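Local coordinates for A-type flavoprotein (Giardia intestinalis, PDB 2Q9U) that probably scavenges dioxygen, reducing it at a mu-oxo-diiron centre with electrons passed on through bound FMN, at residues P15-V20 with Y44-E49; V23-R28 with H176-R181; G32-E37 with S295-K300; C50-D55 with I78-M83. One frame throughout, in Å; residues are numbered along the deposited sequence.

Contacts 1 and 4 are buried strand pairings in one mixed sheet of the beta-lactamase-like domain, and they touch, because strands 39-46 and 52-54 are neighbours. Contact 1 is antiparallel, contact 4 parallel, and both rest on regular backbone hydrogen bonds with largely apolar side chains. Contact 2 continues from strand 17-24, which contact 1 also uses, but has no hydrogen bond across it: it is tight, buried packing against a loop, with a second subunit alongside. Contact 3 is only partly buried and the most polar, with a salt-bridge network and waters where residues 32-37 meet the flavodoxin-like domain. Its backbone meets contact 2 at Arg28-Thr35 and Glu37-Ala178.

Contact 1: residues P15-V20 with Y44-E49; sequences PGVYWV and YFIDDE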
# COMPACT_ATOMS: atom_id res chain seq x y z
N PRO A 15 38.07 -5.05 -19.76
CA PRO A 15 39.41 -4.56 -19.40
C PRO A 15 39.48 -3.04 -19.24
O PRO A 15 39.16 -2.31 -20.17
CB PRO A 15 40.30 -5.06 -20.54
CG PRO A 15 39.61 -6.38 -20.95
CD PRO A 15 38.12 -6.00 -20.89
N GLY A 16 39.83 -2.63 -18.03
CA GLY A 16 40.05 -1.24 -17.67
C GLY A 16 38.78 -0.41 -17.45
O GLY A 16 38.89 0.80 -17.31
N VAL A 17 37.60 -1.04 -17.46
CA VAL A 17 36.31 -0.31 -17.26
C VAL A 17 35.58 -0.93 -16.07
O VAL A 17 35.27 -2.12 -16.08
CB VAL A 17 35.41 -0.25 -18.54
CG1 VAL A 17 34.14 0.59 -18.32
CG2 VAL A 17 36.20 0.29 -19.79
N TYR A 18 35.37 -0.13 -15.04
CA TYR A 18 34.87 -0.60 -13.76
C TYR A 18 33.50 -0.01 -13.47
O TYR A 18 33.28 1.19 -13.70
CB TYR A 18 35.82 -0.21 -12.63
CG TYR A 18 37.19 -0.85 -12.71
CD1 TYR A 18 38.13 -0.41 -13.64
CD2 TYR A 18 37.55 -1.88 -11.85
CE1 TYR A 18 39.42 -1.01 -13.72
CE2 TYR A 18 38.83 -2.48 -11.92
CZ TYR A 18 39.75 -2.03 -12.85
OH TYR A 18 41.01 -2.59 -12.94
N TRP A 19 32.61 -0.84 -12.94
CA TRP A 19 31.32 -0.36 -12.43
C TRP A 19 31.54 0.29 -11.09
O TRP A 19 32.04 -0.34 -10.14
CB TRP A 19 30.32 -1.50 -12.35
CG TRP A 19 28.97 -1.14 -11.87
CD1 TRP A 19 27.91 -0.70 -12.62
CD2 TRP A 19 28.50 -1.21 -10.51
NE1 TRP A 19 26.82 -0.49 -11.82
CE2 TRP A 19 27.15 -0.79 -10.52
CE3 TRP A 19 29.09 -1.59 -9.30
CZ2 TRP A 19 26.36 -0.76 -9.36
CZ3 TRP A 19 28.32 -1.54 -8.13
CH2 TRP A 19 26.96 -1.13 -8.18
N VAL A 20 31.16 1.56 -11.00
CA VAL A 20 31.27 2.30 -9.73
C VAL A 20 29.90 2.95 -9.37
O VAL A 20 29.85 3.98 -8.71
CB VAL A 20 32.41 3.34 -9.78
CG1 VAL A 20 33.81 2.64 -9.86
CG2 VAL A 20 32.19 4.37 -10.90
N TYR A 44 30.62 4.64 -14.39
CA TYR A 44 31.74 3.79 -14.81
C TYR A 44 33.07 4.52 -14.65
O TYR A 44 33.12 5.71 -14.88
CB TYR A 44 31.57 3.34 -16.27
CG TYR A 44 30.30 2.54 -16.43
CD1 TYR A 44 30.28 1.18 -16.09
CD2 TYR A 44 29.12 3.16 -16.83
CE1 TYR A 44 29.07 0.44 -16.20
CE2 TYR A 44 27.92 2.43 -16.92
CZ TYR A 44 27.91 1.08 -16.61
OH TYR A 44 26.73 0.36 -16.73
N PHE A 45 34.10 3.78 -14.24
CA PHE A 45 35.44 4.34 -14.17
C PHE A 45 36.32 3.70 -15.23
O PHE A 45 36.42 2.48 -15.30
CB PHE A 45 36.04 4.13 -12.77
CG PHE A 45 37.51 4.45 -12.73
CD1 PHE A 45 37.96 5.77 -12.68
CD2 PHE A 45 38.45 3.41 -12.83
CE1 PHE A 45 39.34 6.06 -12.70
CE2 PHE A 45 39.82 3.69 -12.84
CZ PHE A 45 40.27 5.01 -12.76
N ILE A 46 36.97 4.55 -16.04
CA ILE A 46 37.89 4.10 -17.09
C ILE A 46 39.33 4.34 -16.63
O ILE A 46 39.75 5.48 -16.42
CB ILE A 46 37.64 4.80 -18.43
CG1 ILE A 46 36.17 4.65 -18.84
CG2 ILE A 46 38.58 4.20 -19.54
CD1 ILE A 46 35.73 5.61 -19.95
N ASP A 47 40.07 3.24 -16.50
CA ASP A 47 41.46 3.30 -16.06
C ASP A 47 42.31 3.63 -17.29
O ASP A 47 42.69 2.73 -18.04
CB ASP A 47 41.87 1.93 -15.48
CG ASP A 47 43.33 1.87 -15.06
OD1 ASP A 47 44.01 2.92 -15.08
OD2 ASP A 47 43.78 0.76 -14.70
N ASP A 48 42.61 4.91 -17.49
CA ASP A 48 43.46 5.29 -18.62
C ASP A 48 44.44 6.39 -18.16
O ASP A 48 44.49 6.74 -16.97
CB ASP A 48 42.62 5.74 -19.82
CG ASP A 48 43.26 5.37 -21.16
OD1 ASP A 48 44.52 5.33 -21.26
OD2 ASP A 48 42.51 5.13 -22.13
N GLU A 49 45.21 6.93 -19.10
CA GLU A 49 46.20 7.96 -18.77
C GLU A 49 45.53 9.19 -18.16
O GLU A 49 46.08 9.84 -17.26
CB GLU A 49 47.02 8.33 -20.02
CG GLU A 49 47.91 7.16 -20.49
CD GLU A 49 48.51 7.39 -21.88
OE1 GLU A 49 48.63 8.57 -22.30
OE2 GLU A 49 48.84 6.39 -22.56
O HOH W 1 42.52 -1.52 -15.09
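Phe45 O takes one hydrogen bond and one CA-H...O contact, with the edge of the donor's own ring beside it. Tyr18 N donates to it over 2.8 Å, in the carbonyl plane and nearly straight at 164°, while Val17 CA comes to 3.4 Å from Phe45 O. The return bond, Phe45 N to Tyr18 O, is also 2.8 Å, so Tyr18 and Phe45 form the hydrogen-bonded pair of an antiparallel register, between the non-hydrogen-bonded pairs Val17-Ile46 and Trp19-Tyr44. At the strand end Asp47 N donates to Gly16 O over 2.8 Å.

Side chains alternate between the two faces, one toward helix 62-72 and the other toward the second sheet, as in the alpha-beta/beta-alpha sandwich of the metallo-beta-lactamase fold. The face of Tyr18 and Phe45 meets Cys72 of the helix; that of Val17 and Tyr44 meets Leu227. Tyr18 and Phe45 run side by side, Tyr18 CD1 reaching the Phe45 ring edge at CD2, 3.9 Å away. Across the other face the Trp19 indole turns its edge to the face of Tyr44 in an offset edge-to-face pair, planes at 73°, with Trp19 CD1 3.9 Å from Tyr44 CE1. Their polar ends bond outward, Trp19 NE1 to Asn42 and Tyr44 OH to Ser228 O. Beyond the strand end, water 1 donates to Asp47 OD2 at 2.6 Å and also bonds Tyr18 OH.

Contact 2: residues V23-R28 with H176-R181; sequences VDWMVR and HYATSR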
# COMPACT_ATOMS: atom_id res chain seq x y z
N VAL A 23 23.40 0.19 -6.45
CA VAL A 23 22.13 -0.53 -6.65
C VAL A 23 21.16 0.05 -5.65
O VAL A 23 21.45 0.13 -4.44
CB VAL A 23 22.26 -2.07 -6.44
CG1 VAL A 23 20.88 -2.73 -6.71
CG2 VAL A 23 23.30 -2.67 -7.44
N ASP A 24 20.02 0.52 -6.17
CA ASP A 24 18.97 1.10 -5.33
C ASP A 24 17.96 -0.03 -5.04
O ASP A 24 16.93 -0.19 -5.71
CB ASP A 24 18.32 2.32 -6.01
CG ASP A 24 17.46 3.15 -5.07
OD1 ASP A 24 17.09 2.65 -3.99
OD2 ASP A 24 17.09 4.30 -5.44
N TRP A 25 18.29 -0.83 -4.03
CA TRP A 25 17.48 -1.99 -3.64
C TRP A 25 16.06 -1.59 -3.20
O TRP A 25 15.10 -2.30 -3.47
CB TRP A 25 18.19 -2.74 -2.50
CG TRP A 25 19.49 -3.40 -2.94
CD1 TRP A 25 20.78 -2.96 -2.71
CD2 TRP A 25 19.61 -4.60 -3.71
NE1 TRP A 25 21.69 -3.83 -3.28
CE2 TRP A 25 21.00 -4.85 -3.88
CE3 TRP A 25 18.68 -5.51 -4.26
CZ2 TRP A 25 21.47 -5.97 -4.57
CZ3 TRP A 25 19.16 -6.62 -4.94
CH2 TRP A 25 20.53 -6.83 -5.09
N MET A 26 15.92 -0.44 -2.57
CA MET A 26 14.67 -0.11 -1.89
C MET A 26 13.65 0.74 -2.64
O MET A 26 12.47 0.80 -2.22
CB MET A 26 15.00 0.56 -0.56
CG MET A 26 15.80 -0.40 0.30
SD MET A 26 16.09 0.21 1.94
CE MET A 26 17.13 1.57 1.62
N VAL A 27 14.08 1.39 -3.72
CA VAL A 27 13.19 2.33 -4.40
C VAL A 27 11.98 1.58 -4.97
O VAL A 27 12.12 0.52 -5.60
CB VAL A 27 13.90 3.22 -5.47
CG1 VAL A 27 14.46 2.41 -6.65
CG2 VAL A 27 12.94 4.34 -5.97
N ARG A 28 10.80 2.12 -4.69
CA ARG A 28 9.55 1.51 -5.20
C ARG A 28 8.70 2.44 -6.04
O ARG A 28 7.90 1.99 -6.86
CB ARG A 28 8.71 0.89 -4.06
CG ARG A 28 9.34 -0.36 -3.43
CD ARG A 28 9.38 -1.56 -4.39
NE ARG A 28 10.14 -2.67 -3.78
CZ ARG A 28 11.45 -2.86 -3.90
NH1 ARG A 28 12.19 -2.07 -4.68
NH2 ARG A 28 12.04 -3.87 -3.27
N HIS A 176 14.81 -0.56 -14.90
CA HIS A 176 14.77 -0.36 -13.46
C HIS A 176 14.80 -1.75 -12.83
O HIS A 176 13.76 -2.43 -12.62
CB HIS A 176 13.55 0.47 -13.04
CG HIS A 176 13.63 1.90 -13.47
ND1 HIS A 176 14.71 2.71 -13.18
CD2 HIS A 176 12.75 2.67 -14.14
CE1 HIS A 176 14.50 3.92 -13.68
NE2 HIS A 176 13.30 3.92 -14.26
N TYR A 177 16.02 -2.20 -12.60
CA TYR A 177 16.26 -3.56 -12.12
C TYR A 177 17.43 -3.59 -11.14
O TYR A 177 18.57 -3.34 -11.55
CB TYR A 177 16.52 -4.49 -13.33
CG TYR A 177 16.71 -5.96 -13.01
CD1 TYR A 177 15.99 -6.58 -11.99
CD2 TYR A 177 17.61 -6.74 -13.75
CE1 TYR A 177 16.16 -7.96 -11.72
CE2 TYR A 177 17.77 -8.09 -13.49
CZ TYR A 177 17.06 -8.69 -12.48
OH TYR A 177 17.26 -10.04 -12.24
N ALA A 178 17.15 -3.83 -9.85
CA ALA A 178 18.20 -3.95 -8.85
C ALA A 178 18.68 -5.40 -8.79
O ALA A 178 17.88 -6.29 -8.49
CB ALA A 178 17.71 -3.49 -7.41
N THR A 179 19.98 -5.61 -9.01
CA THR A 179 20.61 -6.94 -9.02
C THR A 179 22.10 -6.78 -8.76
O THR A 179 22.65 -5.69 -8.98
CB THR A 179 20.33 -7.72 -10.35
OG1 THR A 179 21.10 -8.92 -10.37
CG2 THR A 179 20.65 -6.86 -11.60
N SER A 180 22.75 -7.83 -8.27
CA SER A 180 24.19 -7.79 -8.10
C SER A 180 24.87 -8.11 -9.43
O SER A 180 26.08 -7.89 -9.58
CB SER A 180 24.65 -8.77 -6.99
OG SER A 180 24.38 -10.11 -7.37
N ARG A 181 24.09 -8.60 -10.39
CA ARG A 181 24.61 -8.94 -11.73
C ARG A 181 24.78 -7.66 -12.54
O ARG A 181 23.92 -6.81 -12.52
CB ARG A 181 23.62 -9.86 -12.48
CG ARG A 181 23.75 -11.37 -12.20
CD ARG A 181 23.24 -11.82 -10.82
NE ARG A 181 23.24 -13.29 -10.70
CZ ARG A 181 22.22 -14.07 -11.04
NH1 ARG A 181 21.08 -13.57 -11.52
NH2 ARG A 181 22.33 -15.39 -10.91
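Val23 CG1 lies over the centre of the Trp25 ring system, 3.5 Å above its plane, and has the methyl of Ala178 beside it, over the same face and offset toward the rim. The separation of Val23 CG1 from Ala178 CB, 3.3 Å, is shorter than usual van der Waals contact, so the packing here is tight. The torsion explains the placing: CG1 is anti to the backbone N (chi1 -179°), which leaves CG2, anti to the carbonyl carbon, to approach Thr179 O at 3.5 Å. On the indole the nearest atom to Ala178 CB is Trp25 CE3, at 3.9 Å. Further along the six-membered ring, Trp25 CZ3 is 3.8 Å from Ala178 O and Trp25 CH2 is 3.9 Å from Thr179 CA.

A second subunit closes on the same place: Ser180 OG bonds Thr288 N of that subunit, and Trp25 packs on its Thr288. Since Thr288 belongs to the flavodoxin-like part, this fits the head-to-tail pairing of flavodiiron proteins.

No hydrogen bond crosses between the segments; each is shaped internally. Thr179 OG1 accepts from Arg181 N over 3.0 Å at 164°, an ST turn that bends the loop between strand 166-170 and helix 189-204 just past the indole. Outside the pair, the backbone of Ala178 bonds that of Glu37. In the other segment, where the chain leaves strand 17-24, Arg28 NH1 folds back to donate to both Val27 O and Trp25 O.

Contact 3: residues G32-E37 with S295-K300; sequences GYHTDE and SSDITK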
# COMPACT_ATOMS: atom_id res chain seq x y z
N GLY A 32 6.98 8.64 -10.03
CA GLY A 32 5.72 8.01 -10.37
C GLY A 32 5.80 6.67 -11.09
O GLY A 32 4.76 6.04 -11.33
N TYR A 33 7.01 6.21 -11.43
CA TYR A 33 7.19 4.86 -12.01
C TYR A 33 7.18 3.83 -10.87
O TYR A 33 7.91 3.96 -9.88
CB TYR A 33 8.52 4.79 -12.79
CG TYR A 33 8.85 3.51 -13.57
CD1 TYR A 33 9.09 2.29 -12.92
CD2 TYR A 33 8.99 3.54 -14.95
CE1 TYR A 33 9.41 1.13 -13.64
CE2 TYR A 33 9.32 2.40 -15.68
CZ TYR A 33 9.52 1.21 -15.02
OH TYR A 33 9.86 0.11 -15.74
N HIS A 34 6.35 2.80 -10.99
CA HIS A 34 6.33 1.78 -9.95
C HIS A 34 7.50 0.85 -10.18
O HIS A 34 7.41 -0.06 -11.02
CB HIS A 34 5.01 1.02 -9.97
CG HIS A 34 3.91 1.74 -9.27
ND1 HIS A 34 3.44 2.96 -9.69
CD2 HIS A 34 3.18 1.41 -8.18
CE1 HIS A 34 2.46 3.36 -8.89
NE2 HIS A 34 2.29 2.44 -7.96
N THR A 35 8.60 1.09 -9.47
CA THR A 35 9.82 0.32 -9.69
C THR A 35 9.75 -0.90 -8.78
O THR A 35 10.40 -0.93 -7.74
CB THR A 35 11.13 1.15 -9.41
OG1 THR A 35 11.07 1.75 -8.12
CG2 THR A 35 11.30 2.24 -10.45
N ASP A 36 8.96 -1.91 -9.16
CA ASP A 36 8.69 -3.05 -8.27
C ASP A 36 9.95 -3.83 -7.95
O ASP A 36 10.04 -4.47 -6.89
CB ASP A 36 7.68 -4.02 -8.90
CG ASP A 36 6.28 -3.44 -8.98
OD1 ASP A 36 6.03 -2.34 -8.45
OD2 ASP A 36 5.41 -4.11 -9.57
N GLU A 37 10.91 -3.77 -8.87
CA GLU A 37 12.21 -4.43 -8.69
C GLU A 37 13.41 -3.51 -8.40
O GLU A 37 14.54 -3.93 -8.60
CB GLU A 37 12.48 -5.37 -9.87
CG GLU A 37 11.33 -6.37 -10.02
CD GLU A 37 11.64 -7.46 -10.99
OE1 GLU A 37 12.70 -8.10 -10.87
OE2 GLU A 37 10.79 -7.67 -11.87
N SER A 295 -6.09 -2.89 -8.59
CA SER A 295 -5.03 -3.87 -8.39
C SER A 295 -3.90 -3.73 -9.40
O SER A 295 -3.10 -4.64 -9.57
CB SER A 295 -5.58 -5.30 -8.42
OG SER A 295 -6.40 -5.48 -9.55
N SER A 296 -3.83 -2.59 -10.08
CA SER A 296 -2.78 -2.39 -11.07
C SER A 296 -2.23 -0.99 -10.88
O SER A 296 -2.49 -0.35 -9.85
CB SER A 296 -3.33 -2.61 -12.49
OG SER A 296 -2.27 -2.67 -13.45
N ASP A 297 -1.44 -0.51 -11.82
CA ASP A 297 -0.92 0.83 -11.70
C ASP A 297 -0.61 1.33 -13.10
O ASP A 297 -0.59 0.53 -14.04
CB ASP A 297 0.30 0.85 -10.77
CG ASP A 297 1.42 -0.06 -11.26
OD1 ASP A 297 1.91 0.15 -12.39
OD2 ASP A 297 1.83 -0.97 -10.50
N ILE A 298 -0.38 2.63 -13.23
CA ILE A 298 -0.22 3.22 -14.55
C ILE A 298 1.04 2.67 -15.24
O ILE A 298 1.13 2.65 -16.46
CB ILE A 298 -0.20 4.80 -14.48
CG1 ILE A 298 0.91 5.28 -13.50
CG2 ILE A 298 -1.62 5.35 -14.12
CD1 ILE A 298 1.23 6.77 -13.59
N THR A 299 2.04 2.26 -14.45
CA THR A 299 3.27 1.70 -15.03
C THR A 299 2.99 0.40 -15.82
O THR A 299 3.53 0.18 -16.92
CB THR A 299 4.33 1.43 -13.92
OG1 THR A 299 4.46 2.62 -13.11
CG2 THR A 299 5.71 1.07 -14.55
N LYS A 300 2.14 -0.44 -15.25
CA LYS A 300 1.72 -1.67 -15.90
C LYS A 300 0.76 -1.40 -17.07
O LYS A 300 0.79 -2.10 -18.10
CB LYS A 300 1.14 -2.61 -14.83
CG LYS A 300 2.30 -3.06 -13.89
CD LYS A 300 1.90 -3.85 -12.67
CE LYS A 300 3.14 -4.10 -11.79
NZ LYS A 300 3.71 -2.83 -11.17
O HOH W 2 4.47 5.08 -14.10
O HOH W 3 5.77 -1.77 -12.63
O HOH W 4 3.45 -1.69 -7.69
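Gly32 contributes its carbonyl: water 2 donates to Gly32 O at 2.9 Å and also bonds Thr299 OG1, bridging the two segments. Tyr33 has CG anti to its backbone N, which lays the ring across the helix start so that Thr299 CG2 stands over its centre, 3.7 Å from the centroid and 7° off the normal, a CH-pi contact. The hydroxyl branch of the same threonine, anti to its carbonyl carbon, turns to His34, whose backbone N donates to Thr299 OG1 over 2.8 Å and almost straight at 173°. The two branches of Thr299 thus serve adjacent residues of strand 33-34.

Helix 298-306 belongs to the flavodoxin-like domain and strand 33-34 to the beta-lactamase-like one, so the contact joins the two domains of one chain. The His34 ring stacks on Asp297, with Asp297 CB 3.7 Å from the ring centroid and the carboxylate tilted only 14° from the imidazole plane. Asp297 is the N-cap, its OD1 accepting from Lys300 N, which probably helps hold the carboxylate against the CG-CD2 side of the ring. After the inverse gamma turn centred on Thr35, Lys300 NZ forms a salt bridge with Asp36 OD2 at 2.7 Å, approaching from above the carboxylate plane. Bent at its last torsion, Lys300 makes the network's second salt bridge, NZ to the syn lone pair of Asp297 OD2 at 2.7 Å. NZ also donates to water 3, which in turn donates to His34 O. The ammonium probably eases repulsion between the two carboxylates.

Contact 4: residues C50-D55 with I78-M83; sequences CPTVID and IKYVVM
Three strong backbone hydrogen bonds set the register between the strands. Val53 N donates to Tyr80 O at 2.8 Å; Val82 N to Val53 O and Asp55 N to Val82 O are both 2.7 Å and run nearly along the C=O axis. Where the pairing begins, Pro51 O accepts twice, from Lys79 N at 2.9 Å and weakly from Tyr80 N.

Around this backbone core, side chains pair on both faces. Ile54 lies alongside Val82, its CD1 3.7 Å from Val82 CB, and Thr52 CG2 meets the CG2 branch of the same valine, which Ile54 CD1 also touches. Thr52 OG1 lies in the plane of the Tyr80 ring, at its edge, and its rotation is fixed by donation to Cys50 O over 2.8 Å. Cys50 CB is 3.8 Å from Tyr80 CE2, and its sulfur makes an oblique sulfur-aromatic contact with that ring. On the opposite face Val53 CG2, anti to its carbonyl carbon, meets Ile78 CD1 at 4.0 Å.

Further out, Ile69 of helix 62-72 packs on both Val53 and Ile78. The carboxylate of Asp55, just past the strand, is held by Asn84 N at OD1 and by Asn170 ND2 at OD2. Strands 39-46 and 105-108 flank the pair, bonding the outer backbone edges of 52-54 and 80-82. Parallel strands at 15°, joined through a helix that packs on one face, make this a beta-alpha-beta unit of the metallo-beta-lactamase fold.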
# COMPACT_ATOMS: atom_id res chain seq x y z
N CYS A 50 44.32 9.49 -18.63
CA CYS A 50 43.46 10.51 -18.02
C CYS A 50 42.29 9.77 -17.37
O CYS A 50 41.33 9.43 -18.07
CB CYS A 50 42.90 11.41 -19.11
SG CYS A 50 44.14 12.34 -20.06
N PRO A 51 42.39 9.47 -16.06
CA PRO A 51 41.37 8.64 -15.42
C PRO A 51 40.00 9.31 -15.52
O PRO A 51 39.88 10.52 -15.23
CB PRO A 51 41.85 8.54 -13.96
CG PRO A 51 43.37 8.74 -14.06
CD PRO A 51 43.45 9.86 -15.10
N THR A 52 38.99 8.55 -15.96
CA THR A 52 37.73 9.14 -16.39
C THR A 52 36.54 8.44 -15.73
O THR A 52 36.51 7.22 -15.66
CB THR A 52 37.61 9.09 -17.91
OG1 THR A 52 38.61 9.95 -18.48
CG2 THR A 52 36.23 9.54 -18.40
N VAL A 53 35.59 9.25 -15.26
CA VAL A 53 34.31 8.76 -14.71
C VAL A 53 33.20 9.14 -15.66
O VAL A 53 33.13 10.27 -16.15
CB VAL A 53 34.02 9.34 -13.31
CG1 VAL A 53 32.64 8.85 -12.77
CG2 VAL A 53 35.13 8.95 -12.34
N ILE A 54 32.33 8.16 -15.93
CA ILE A 54 31.13 8.38 -16.74
C ILE A 54 29.93 8.39 -15.81
O ILE A 54 29.65 7.42 -15.12
CB ILE A 54 30.94 7.25 -17.78
CG1 ILE A 54 32.25 6.97 -18.55
CG2 ILE A 54 29.71 7.56 -18.71
CD1 ILE A 54 32.67 8.11 -19.49
N ASP A 55 29.24 9.53 -15.80
CA ASP A 55 28.03 9.76 -15.02
C ASP A 55 28.19 9.79 -13.49
O ASP A 55 29.20 9.39 -12.95
CB ASP A 55 26.87 8.84 -15.50
CG ASP A 55 26.43 9.19 -16.94
OD1 ASP A 55 26.44 10.41 -17.29
OD2 ASP A 55 26.11 8.25 -17.71
N ILE A 78 41.33 11.95 -10.73
CA ILE A 78 40.33 11.93 -11.80
C ILE A 78 40.50 13.18 -12.66
O ILE A 78 40.46 14.31 -12.15
CB ILE A 78 38.88 11.84 -11.21
CG1 ILE A 78 38.74 10.59 -10.31
CG2 ILE A 78 37.82 11.91 -12.35
CD1 ILE A 78 38.87 9.22 -11.06
N LYS A 79 40.73 12.97 -13.96
CA LYS A 79 40.90 14.08 -14.93
C LYS A 79 39.59 14.53 -15.58
O LYS A 79 39.38 15.72 -15.79
CB LYS A 79 41.93 13.71 -16.01
CG LYS A 79 42.02 14.73 -17.22
CD LYS A 79 42.55 16.12 -16.75
CE LYS A 79 42.54 17.16 -17.88
NZ LYS A 79 43.19 18.42 -17.36
N TYR A 80 38.72 13.57 -15.91
CA TYR A 80 37.44 13.87 -16.57
C TYR A 80 36.27 13.17 -15.88
O TYR A 80 36.35 11.98 -15.50
CB TYR A 80 37.44 13.46 -18.06
CG TYR A 80 38.49 14.18 -18.89
CD1 TYR A 80 38.39 15.55 -19.13
CD2 TYR A 80 39.58 13.49 -19.42
CE1 TYR A 80 39.37 16.22 -19.89
CE2 TYR A 80 40.55 14.14 -20.19
CZ TYR A 80 40.44 15.51 -20.41
OH TYR A 80 41.41 16.15 -21.16
N VAL A 81 35.18 13.91 -15.74
CA VAL A 81 33.87 13.33 -15.39
C VAL A 81 32.94 13.69 -16.54
O VAL A 81 32.63 14.86 -16.78
CB VAL A 81 33.32 13.87 -14.07
CG1 VAL A 81 31.98 13.18 -13.74
CG2 VAL A 81 34.33 13.66 -12.95
N VAL A 82 32.53 12.65 -17.26
CA VAL A 82 31.66 12.79 -18.40
C VAL A 82 30.21 12.65 -17.95
O VAL A 82 29.83 11.63 -17.36
CB VAL A 82 31.95 11.72 -19.47
CG1 VAL A 82 30.92 11.75 -20.58
CG2 VAL A 82 33.41 11.84 -20.02
N MET A 83 29.39 13.64 -18.29
CA MET A 83 27.97 13.68 -17.94
C MET A 83 27.09 13.59 -19.18
O MET A 83 27.15 14.45 -20.04
CB MET A 83 27.66 14.96 -17.12
CG MET A 83 28.35 15.02 -15.75
SD MET A 83 27.99 13.65 -14.63
CE MET A 83 26.26 13.94 -14.25